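Local structure of probable tautomerase/dehalogenase AU4130 (Aspergillus fumigatus Af293, 3C6V) at residues Pro23-Gln28 with Gln44-Ala49; Phe110-Phe115 with Ile120-Phe125; Leu139-Ala144 with Lys150-Glu155. The protein is of unknown function but probably acts as a trimeric tautomerase or dehalogenase of the oxalocrotonate tautomerase-like group. All coordinates share one frame; numbering follows the deposited sequence.

Interaction 1: Pro23-Gln28 with Gln44-Ala49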
loop_
_atom_site.group_PDB
_atom_site.type_symbol
_atom_site.label_atom_id
_atom_site.label_comp_id
_atom_site.label_asym_id
_atom_site.label_seq_id
_atom_site.Cartn_x
_atom_site.Cartn_y
_atom_site.Cartn_z
ATOM N N PRO B 23 11.168 -7.209 3.985
ATOM C CA PRO B 23 10.517 -6.245 3.090
ATOM C C PRO B 23 9.297 -6.862 2.393
ATOM O O PRO B 23 9.201 -8.099 2.272
ATOM C CB PRO B 23 11.597 -6.001 2.048
ATOM C CG PRO B 23 12.204 -7.401 1.884
ATOM C CD PRO B 23 12.118 -8.063 3.241
ATOM N N ARG B 24 8.382 -6.015 1.912
ATOM C CA ARG B 24 7.233 -6.521 1.161
ATOM C C ARG B 24 7.180 -5.753 -0.158
ATOM O O ARG B 24 7.085 -4.529 -0.154
ATOM C CB ARG B 24 5.947 -6.287 1.974
ATOM C CG ARG B 24 4.639 -6.603 1.212
ATOM C CD ARG B 24 4.088 -7.973 1.529
ATOM N NE ARG B 24 3.740 -8.234 2.932
ATOM C CZ ARG B 24 2.601 -7.881 3.534
ATOM N NH1 ARG B 24 1.676 -7.173 2.897
ATOM N NH2 ARG B 24 2.416 -8.210 4.783
ATOM N N TRP B 25 7.283 -6.452 -1.282
ATOM C CA TRP B 25 7.239 -5.796 -2.592
ATOM C C TRP B 25 5.882 -6.064 -3.265
ATOM O O TRP B 25 5.434 -7.209 -3.327
ATOM C CB TRP B 25 8.365 -6.286 -3.509
ATOM C CG TRP B 25 9.785 -5.813 -3.118
ATOM C CD1 TRP B 25 10.383 -5.834 -1.871
ATOM C CD2 TRP B 25 10.762 -5.289 -4.022
ATOM N NE1 TRP B 25 11.680 -5.362 -1.970
ATOM C CE2 TRP B 25 11.929 -5.010 -3.269
ATOM C CE3 TRP B 25 10.754 -5.024 -5.393
ATOM C CZ2 TRP B 25 13.076 -4.457 -3.842
ATOM C CZ3 TRP B 25 11.892 -4.496 -5.978
ATOM C CH2 TRP B 25 13.057 -4.226 -5.195
ATOM N N LEU B 26 5.229 -5.005 -3.728
ATOM C CA LEU B 26 4.002 -5.105 -4.499
ATOM C C LEU B 26 4.308 -4.620 -5.899
ATOM O O LEU B 26 4.815 -3.491 -6.085
ATOM C CB LEU B 26 2.888 -4.252 -3.861
ATOM C CG LEU B 26 1.550 -4.202 -4.630
ATOM C CD1 LEU B 26 0.914 -5.641 -4.691
ATOM C CD2 LEU B 26 0.603 -3.228 -3.980
ATOM N N ILE B 27 4.056 -5.477 -6.883
ATOM C CA ILE B 27 4.469 -5.168 -8.258
ATOM C C ILE B 27 3.235 -5.263 -9.154
ATOM O O ILE B 27 2.756 -6.365 -9.471
ATOM C CB ILE B 27 5.584 -6.150 -8.745
ATOM C CG1 ILE B 27 6.796 -6.079 -7.790
ATOM C CG2 ILE B 27 6.039 -5.782 -10.180
ATOM C CD1 ILE B 27 8.031 -6.960 -8.216
ATOM N N GLN B 28 2.705 -4.104 -9.501
ATOM C CA GLN B 28 1.561 -3.991 -10.410
ATOM C C GLN B 28 2.099 -3.846 -11.837
ATOM O O GLN B 28 3.130 -3.209 -12.034
ATOM C CB GLN B 28 0.749 -2.749 -10.051
ATOM C CG GLN B 28 -0.054 -2.891 -8.744
ATOM C CD GLN B 28 -0.452 -1.548 -8.162
ATOM O OE1 GLN B 28 0.321 -0.927 -7.443
ATOM N NE2 GLN B 28 -1.634 -1.082 -8.496
ATOM N N GLN B 44 13.396 -14.004 -7.173
ATOM C CA GLN B 44 14.653 -14.614 -6.689
ATOM C C GLN B 44 15.783 -13.595 -6.578
ATOM O O GLN B 44 16.549 -13.590 -5.606
ATOM C CB GLN B 44 15.092 -15.753 -7.602
ATOM C CG GLN B 44 14.248 -16.989 -7.477
ATOM C CD GLN B 44 14.769 -18.067 -8.401
ATOM O OE1 GLN B 44 15.970 -18.355 -8.411
ATOM N NE2 GLN B 44 13.887 -18.660 -9.183
ATOM N N GLN B 45 15.884 -12.710 -7.560
ATOM C CA GLN B 45 16.858 -11.623 -7.496
ATOM C C GLN B 45 16.639 -10.681 -6.300
ATOM O O GLN B 45 17.596 -10.297 -5.597
ATOM C CB GLN B 45 16.820 -10.868 -8.809
ATOM C CG GLN B 45 17.374 -11.735 -9.947
ATOM C CD GLN B 45 17.583 -10.972 -11.223
ATOM O OE1 GLN B 45 18.720 -10.779 -11.682
ATOM N NE2 GLN B 45 16.507 -10.552 -11.821
ATOM N N ILE B 46 15.379 -10.293 -6.095
ATOM C CA ILE B 46 15.016 -9.424 -4.967
ATOM C C ILE B 46 15.390 -10.146 -3.658
ATOM O O ILE B 46 15.959 -9.547 -2.744
ATOM C CB ILE B 46 13.497 -9.063 -5.001
ATOM C CG1 ILE B 46 13.165 -8.203 -6.236
ATOM C CG2 ILE B 46 13.065 -8.350 -3.655
ATOM C CD1 ILE B 46 11.642 -8.261 -6.587
ATOM N N THR B 47 15.029 -11.426 -3.567
ATOM C CA THR B 47 15.321 -12.233 -2.362
ATOM C C THR B 47 16.819 -12.258 -2.086
ATOM O O THR B 47 17.236 -12.014 -0.952
ATOM C CB THR B 47 14.717 -13.673 -2.467
ATOM O OG1 THR B 47 13.302 -13.554 -2.680
ATOM C CG2 THR B 47 15.000 -14.568 -1.168
ATOM N N GLN B 48 17.622 -12.543 -3.117
ATOM C CA GLN B 48 19.084 -12.618 -2.943
ATOM C C GLN B 48 19.702 -11.290 -2.450
ATOM O O GLN B 48 20.666 -11.283 -1.657
ATOM C CB GLN B 48 19.778 -13.135 -4.220
ATOM C CG GLN B 48 21.306 -13.318 -4.048
ATOM C CD GLN B 48 21.655 -14.197 -2.810
ATOM O OE1 GLN B 48 21.222 -15.365 -2.724
ATOM N NE2 GLN B 48 22.409 -13.625 -1.835
ATOM N N ALA B 49 19.154 -10.167 -2.918
ATOM C CA ALA B 49 19.640 -8.858 -2.479
ATOM C C ALA B 49 19.561 -8.720 -0.952
ATOM O O ALA B 49 20.544 -8.349 -0.308
ATOM C CB ALA B 49 18.837 -7.742 -3.172
#
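Trp25, on strand 24-29, and Ile46, on helix 36-51, mark the closest passage of the two backbones, with Trp25 CA and Ile46 CA 8.9 Å apart. At that spacing the main chains exchange no hydrogen bonds, and side chains alone fill the gap. The CB atoms of Trp25, Ile27 and Ile46 are all directed across it. From the helix segment Ile46 alone makes the contact, lying against one face of the Trp25 indole. Its CG2 methyl sits over the five-membered ring, 3.7 Å from the centroid and 17° off the normal, a CH-pi contact whose shortest distance is 3.5 Å, from Ile46 CG2 to Trp25 CE2. The other branch reaches along the same side of the indole, bringing Ile46 CD1 to 3.6 Å from Trp25 CE3. Because CG1 lies beside the backbone N (chi1 -66°) and CG2 beside the carbonyl carbon, the two branches spread over both rings of the indole. Ile46 CD1 also meets Ile27 CD1 tip to tip at 4.2 Å, a looser touch. The indole is tied at its polar corner as well, since Trp25 NE1 hydrogen-bonds to Tyr50 OH one turn further along the helix. Leu85 and Ile87 of strand 82-90, with Phe110 of helix 97-115, pack around the same indole. Arg24, the neighbour of Trp25 on the strand, makes a salt bridge to Glu123 of the second subunit. Leading into the strand, Pro23 follows a cis peptide bond and probably corresponds to the amino-terminal proline of tautomerase relatives. Packing of a strand against the helix that follows it belongs to the first beta-alpha-beta unit, 24-29, 36-51 and 61-66, of the tautomerase fold.

Interaction 2: Phe110-Phe115 with Ile120-Phe125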
loop_
_atom_site.group_PDB
_atom_site.type_symbol
_atom_site.label_atom_id
_atom_site.label_comp_id
_atom_site.label_asym_id
_atom_site.label_seq_id
_atom_site.Cartn_x
_atom_site.Cartn_y
_atom_site.Cartn_z
ATOM N N PHE B 110 19.277 -5.268 -10.918
ATOM C CA PHE B 110 18.387 -6.292 -11.492
ATOM C C PHE B 110 17.138 -5.751 -12.192
ATOM O O PHE B 110 16.645 -6.350 -13.164
ATOM C CB PHE B 110 18.031 -7.434 -10.501
ATOM C CG PHE B 110 17.356 -6.994 -9.237
ATOM C CD1 PHE B 110 15.995 -6.688 -9.209
ATOM C CD2 PHE B 110 18.071 -6.995 -8.030
ATOM C CE1 PHE B 110 15.351 -6.294 -8.005
ATOM C CE2 PHE B 110 17.458 -6.640 -6.827
ATOM C CZ PHE B 110 16.095 -6.265 -6.797
ATOM N N LEU B 111 16.613 -4.627 -11.730
ATOM C CA LEU B 111 15.392 -4.106 -12.356
ATOM C C LEU B 111 15.684 -3.562 -13.753
ATOM O O LEU B 111 14.954 -3.850 -14.701
ATOM C CB LEU B 111 14.795 -2.984 -11.499
ATOM C CG LEU B 111 14.299 -3.440 -10.128
ATOM C CD1 LEU B 111 13.922 -2.190 -9.308
ATOM C CD2 LEU B 111 13.092 -4.367 -10.365
ATOM N N THR B 112 16.746 -2.777 -13.865
ATOM C CA THR B 112 17.078 -2.115 -15.148
ATOM C C THR B 112 17.335 -3.143 -16.255
ATOM O O THR B 112 16.702 -3.050 -17.314
ATOM C CB THR B 112 18.204 -1.045 -15.019
ATOM O OG1 THR B 112 17.772 0.000 -14.125
ATOM C CG2 THR B 112 18.516 -0.413 -16.384
ATOM N N PRO B 113 18.226 -4.153 -16.023
ATOM C CA PRO B 113 18.447 -5.134 -17.104
ATOM C C PRO B 113 17.237 -5.956 -17.474
ATOM O O PRO B 113 17.189 -6.476 -18.602
ATOM C CB PRO B 113 19.546 -6.083 -16.545
ATOM C CG PRO B 113 20.133 -5.350 -15.383
ATOM C CD PRO B 113 19.107 -4.407 -14.861
HETATM N N MSE B 114 16.268 -6.115 -16.570
HETATM C CA MSE B 114 15.083 -6.844 -16.983
HETATM C C MSE B 114 14.132 -5.996 -17.831
HETATM O O MSE B 114 13.605 -6.478 -18.849
HETATM C CB MSE B 114 14.315 -7.453 -15.804
HETATM C CG MSE B 114 13.194 -8.432 -16.293
HETATM SE SE MSE B 114 12.280 -9.141 -14.769
HETATM C CE MSE B 114 13.490 -10.665 -14.479
ATOM N N PHE B 115 13.939 -4.748 -17.420
ATOM C CA PHE B 115 12.889 -3.891 -17.981
ATOM C C PHE B 115 13.332 -3.127 -19.226
ATOM O O PHE B 115 12.579 -3.001 -20.187
ATOM C CB PHE B 115 12.418 -2.895 -16.932
ATOM C CG PHE B 115 11.777 -3.531 -15.721
ATOM C CD1 PHE B 115 11.797 -2.868 -14.499
ATOM C CD2 PHE B 115 11.194 -4.806 -15.782
ATOM C CE1 PHE B 115 11.189 -3.436 -13.355
ATOM C CE2 PHE B 115 10.603 -5.383 -14.642
ATOM C CZ PHE B 115 10.596 -4.683 -13.426
ATOM N N ILE B 120 9.967 -1.472 -21.232
ATOM C CA ILE B 120 9.060 -1.199 -20.083
ATOM C C ILE B 120 9.345 0.164 -19.453
ATOM O O ILE B 120 10.535 0.585 -19.353
ATOM C CB ILE B 120 9.189 -2.315 -19.032
ATOM C CG1 ILE B 120 8.537 -3.594 -19.583
ATOM C CG2 ILE B 120 8.586 -1.892 -17.647
ATOM C CD1 ILE B 120 8.855 -4.900 -18.716
ATOM N N ASP B 121 8.278 0.892 -19.087
ATOM C CA ASP B 121 8.427 2.054 -18.207
ATOM C C ASP B 121 8.130 1.578 -16.803
ATOM O O ASP B 121 7.088 0.965 -16.557
ATOM C CB ASP B 121 7.477 3.221 -18.584
ATOM C CG ASP B 121 7.855 3.867 -19.907
ATOM O OD1 ASP B 121 9.061 3.911 -20.257
ATOM O OD2 ASP B 121 6.949 4.336 -20.606
ATOM N N TRP B 122 9.039 1.860 -15.873
ATOM C CA TRP B 122 8.858 1.354 -14.508
ATOM C C TRP B 122 9.121 2.439 -13.484
ATOM O O TRP B 122 9.899 3.360 -13.749
ATOM C CB TRP B 122 9.732 0.121 -14.251
ATOM C CG TRP B 122 11.247 0.346 -14.075
ATOM C CD1 TRP B 122 11.964 0.296 -12.895
ATOM C CD2 TRP B 122 12.207 0.586 -15.112
ATOM N NE1 TRP B 122 13.306 0.500 -13.146
ATOM C CE2 TRP B 122 13.483 0.676 -14.494
ATOM C CE3 TRP B 122 12.118 0.714 -16.504
ATOM C CZ2 TRP B 122 14.661 0.923 -15.227
ATOM C CZ3 TRP B 122 13.275 0.960 -17.234
ATOM C CH2 TRP B 122 14.541 1.063 -16.591
ATOM N N GLU B 123 8.454 2.334 -12.331
ATOM C CA GLU B 123 8.652 3.279 -11.239
ATOM C C GLU B 123 8.602 2.517 -9.927
ATOM O O GLU B 123 7.740 1.630 -9.742
ATOM C CB GLU B 123 7.544 4.330 -11.227
ATOM C CG GLU B 123 7.648 5.325 -10.065
ATOM C CD GLU B 123 6.431 6.244 -9.951
ATOM O OE1 GLU B 123 5.325 5.761 -9.617
ATOM O OE2 GLU B 123 6.588 7.456 -10.187
ATOM N N TYR B 124 9.531 2.844 -9.035
ATOM C CA TYR B 124 9.470 2.332 -7.672
ATOM C C TYR B 124 9.580 3.462 -6.657
ATOM O O TYR B 124 10.099 4.552 -6.955
ATOM C CB TYR B 124 10.496 1.230 -7.402
ATOM C CG TYR B 124 11.979 1.643 -7.538
ATOM C CD1 TYR B 124 12.758 1.219 -8.646
ATOM C CD2 TYR B 124 12.590 2.429 -6.553
ATOM C CE1 TYR B 124 14.135 1.557 -8.732
ATOM C CE2 TYR B 124 13.936 2.809 -6.647
ATOM C CZ TYR B 124 14.702 2.354 -7.734
ATOM O OH TYR B 124 16.042 2.705 -7.789
ATOM N N PHE B 125 9.032 3.190 -5.473
ATOM C CA PHE B 125 9.323 3.998 -4.307
ATOM C C PHE B 125 9.249 3.072 -3.081
ATOM O O PHE B 125 8.704 1.939 -3.161
ATOM C CB PHE B 125 8.365 5.184 -4.207
ATOM C CG PHE B 125 6.951 4.797 -3.829
ATOM C CD1 PHE B 125 6.511 4.948 -2.507
ATOM C CD2 PHE B 125 6.067 4.274 -4.777
ATOM C CE1 PHE B 125 5.207 4.619 -2.130
ATOM C CE2 PHE B 125 4.743 3.908 -4.395
ATOM C CZ PHE B 125 4.323 4.094 -3.070
HETATM O O HOH W 1 15.928 0.500 -11.960
#
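The second beta-alpha-beta unit, made of strand 82-90, helix 97-115 and strand 121-129, turns from helix to strand where Phe115 meets Ile120 and Trp122. The helix and strand segments run almost antiparallel, at 162°, with their axes 9.8 Å apart. Ile120 N donates to Phe115 O over 3.2 Å, joining the last helical residue directly to the approach of the strand. Beside this link Phe115 puts its ring edge toward the face of Trp122 in a T-shaped pair, the planes 60° apart. The touching atom is Phe115 CD1, 3.3 Å from Trp122 CG, a tight fit of edge against face. Phe115 CB adds a CH-pi contact over the six-membered ring of Trp122, 4.0 Å from its centroid. From the other side of its ring, Phe115 CD2 meets Ile120 CD1 at 3.8 Å. Trp122 takes the crowded position, its CG between the backbone N and the carbonyl carbon (chi1 74°), which carries the indole out toward the helix. There a water accepts from Trp122 NE1 at 2.9 Å and is hydrogen-bonded to Thr112 OG1 as well, bridging helix and strand at the indole edge. Two residues further along the strand, Leu111 CD1 lies 3.7 Å from Tyr124 CD1, while Tyr124 OH is hydrogen-bonded to Asp108 on the same helix. Glu123, whose CB is directed away from this helix, is hydrogen-bonded through OE2 to Trp134 of the third subunit, and Glu123 and Tyr124 pair in an antiparallel ladder with a strand of that chain. A helix packed on one face of its strand, with the sheet continued into a neighbouring subunit, is characteristic of trimeric tautomerase-superfamily enzymes.

Interaction 3: Leu139-Ala144 with Lys150-Glu155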
loop_
_atom_site.group_PDB
_atom_site.type_symbol
_atom_site.label_atom_id
_atom_site.label_comp_id
_atom_site.label_asym_id
_atom_site.label_seq_id
_atom_site.Cartn_x
_atom_site.Cartn_y
_atom_site.Cartn_z
ATOM N N LEU B 139 4.726 -13.636 15.845
ATOM C CA LEU B 139 5.935 -13.362 16.627
ATOM C C LEU B 139 6.615 -12.099 16.119
ATOM O O LEU B 139 6.824 -11.966 14.924
ATOM C CB LEU B 139 6.925 -14.517 16.465
ATOM C CG LEU B 139 6.460 -15.886 16.960
ATOM C CD1 LEU B 139 7.485 -16.924 16.550
ATOM C CD2 LEU B 139 6.346 -15.845 18.460
ATOM N N ALA B 140 7.027 -11.197 17.015
ATOM C CA ALA B 140 7.898 -10.089 16.563
ATOM C C ALA B 140 9.268 -10.632 16.151
ATOM O O ALA B 140 9.894 -11.390 16.915
ATOM C CB ALA B 140 8.043 -9.038 17.644
ATOM N N PRO B 141 9.744 -10.301 14.919
ATOM C CA PRO B 141 11.052 -10.830 14.539
ATOM C C PRO B 141 12.219 -10.283 15.381
ATOM O O PRO B 141 12.117 -9.186 15.952
ATOM C CB PRO B 141 11.202 -10.395 13.071
ATOM C CG PRO B 141 9.738 -10.225 12.583
ATOM C CD PRO B 141 9.100 -9.577 13.801
ATOM N N PRO B 142 13.332 -11.027 15.419
ATOM C CA PRO B 142 14.472 -10.640 16.224
ATOM C C PRO B 142 15.104 -9.338 15.728
ATOM O O PRO B 142 14.893 -8.938 14.566
ATOM C CB PRO B 142 15.466 -11.774 15.991
ATOM C CG PRO B 142 14.717 -12.877 15.371
ATOM C CD PRO B 142 13.588 -12.263 14.660
ATOM N N ALA B 143 15.877 -8.697 16.613
ATOM C CA ALA B 143 16.633 -7.498 16.267
ATOM C C ALA B 143 17.593 -7.767 15.115
ATOM O O ALA B 143 18.210 -8.813 15.059
ATOM C CB ALA B 143 17.413 -6.991 17.498
ATOM N N ALA B 144 17.692 -6.815 14.195
ATOM C CA ALA B 144 18.691 -6.837 13.126
ATOM C C ALA B 144 20.069 -7.133 13.697
ATOM O O ALA B 144 20.526 -6.470 14.651
ATOM C CB ALA B 144 18.693 -5.490 12.371
ATOM N N LYS B 150 20.051 -14.858 13.776
ATOM C CA LYS B 150 20.815 -15.971 13.178
ATOM C C LYS B 150 20.069 -17.297 13.269
ATOM O O LYS B 150 20.162 -18.119 12.365
ATOM C CB LYS B 150 22.208 -16.084 13.805
ATOM C CG LYS B 150 23.039 -14.830 13.593
ATOM C CD LYS B 150 24.542 -15.163 13.657
ATOM C CE LYS B 150 25.401 -13.904 13.755
ATOM N NZ LYS B 150 25.022 -12.874 12.717
ATOM N N VAL B 151 19.295 -17.481 14.341
ATOM C CA VAL B 151 18.468 -18.683 14.485
ATOM C C VAL B 151 17.379 -18.719 13.399
ATOM O O VAL B 151 17.125 -19.770 12.764
ATOM C CB VAL B 151 17.803 -18.778 15.892
ATOM C CG1 VAL B 151 16.860 -20.004 15.957
ATOM C CG2 VAL B 151 18.868 -18.819 16.996
ATOM N N TRP B 152 16.702 -17.581 13.229
ATOM C CA TRP B 152 15.685 -17.475 12.188
ATOM C C TRP B 152 16.284 -17.650 10.777
ATOM O O TRP B 152 15.635 -18.192 9.901
ATOM C CB TRP B 152 14.932 -16.149 12.313
ATOM C CG TRP B 152 13.962 -16.107 13.468
ATOM C CD1 TRP B 152 14.099 -16.692 14.717
ATOM C CD2 TRP B 152 12.705 -15.443 13.470
ATOM N NE1 TRP B 152 12.985 -16.416 15.488
ATOM C CE2 TRP B 152 12.117 -15.649 14.747
ATOM C CE3 TRP B 152 12.021 -14.675 12.519
ATOM C CZ2 TRP B 152 10.857 -15.129 15.087
ATOM C CZ3 TRP B 152 10.746 -14.148 12.863
ATOM C CH2 TRP B 152 10.197 -14.366 14.129
ATOM N N VAL B 153 17.524 -17.201 10.568
ATOM C CA VAL B 153 18.208 -17.424 9.286
ATOM C C VAL B 153 18.382 -18.937 9.030
ATOM O O VAL B 153 18.005 -19.432 7.960
ATOM C CB VAL B 153 19.569 -16.691 9.231
ATOM C CG1 VAL B 153 20.372 -17.118 8.007
ATOM C CG2 VAL B 153 19.369 -15.183 9.203
ATOM N N ARG B 154 18.923 -19.647 10.038
ATOM C CA ARG B 154 19.286 -21.071 9.947
ATOM C C ARG B 154 18.093 -21.962 9.725
ATOM O O ARG B 154 18.167 -22.947 8.980
ATOM C CB ARG B 154 19.901 -21.575 11.266
ATOM C CG ARG B 154 21.221 -21.031 11.615
ATOM C CD ARG B 154 21.851 -21.948 12.628
ATOM N NE ARG B 154 21.335 -21.833 13.999
ATOM C CZ ARG B 154 21.770 -20.952 14.901
ATOM N NH1 ARG B 154 22.688 -20.047 14.584
ATOM N NH2 ARG B 154 21.274 -20.980 16.131
ATOM N N GLU B 155 17.028 -21.654 10.462
ATOM C CA GLU B 155 15.776 -22.406 10.400
ATOM C C GLU B 155 14.869 -21.957 9.272
ATOM O O GLU B 155 13.952 -22.691 8.902
ATOM C CB GLU B 155 15.017 -22.284 11.727
ATOM C CG GLU B 155 15.767 -22.825 12.925
ATOM C CD GLU B 155 16.124 -24.329 12.789
ATOM O OE1 GLU B 155 15.527 -25.055 11.947
ATOM O OE2 GLU B 155 17.014 -24.770 13.537
#
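Trp152 of helix 147-155 and Pro142 of the preceding loop set the approach, with Trp152 CA and Pro142 CA 8.0 Å apart. Along the helix, Lys150 directs its CB away from the loop, and its carbonyl O receives Arg154 N in the regular helical pattern. Trp152 then makes the contact. Its CG lies beside the backbone N, anti to the carbonyl carbon (chi1 -74°), and the indole reaches out to the loop. Pro142 CD stands over the six-membered ring, 3.5 Å from the centroid and 12° off the normal. At the far end of the indole, Pro141 CB comes to 3.8 Å from Trp152 CZ3, and Leu139 CB approaches the edge, 4.0 Å from Trp152 CH2. Tyr59 also touches the indole, and the ring of Phe161 meets it as well. Trp152 NE1 donates to Val159 O, so the buried polar atom is satisfied by the C-terminal tail. With no hydrogen bond between 139-144 and 150-155, adhesion rests on CH-pi and apolar contacts; proline CD, polarised by its ring nitrogen, probably strengthens the first.

Overall arrangement
Interactions 1 and 2 are both buried and serve the same sheet, one in each of its two beta-alpha-beta units. They touch through Phe110, whose ring packs on Ile46 and Trp25 and so joins the two helices. Interaction 3 is only partly buried and lies about 31 Å, centre to centre, from interaction 2, on the opposite side of the chain's centre; it joins a loop to the last helix, and no other subunit reaches it. A tryptophan is central to all three, but its partner changes: isoleucine methyls in the core, a phenylalanine edge and a bridging water in 110-115 with 120-125, and prolines at the periphery. A backbone hydrogen bond spans interaction 2 alone.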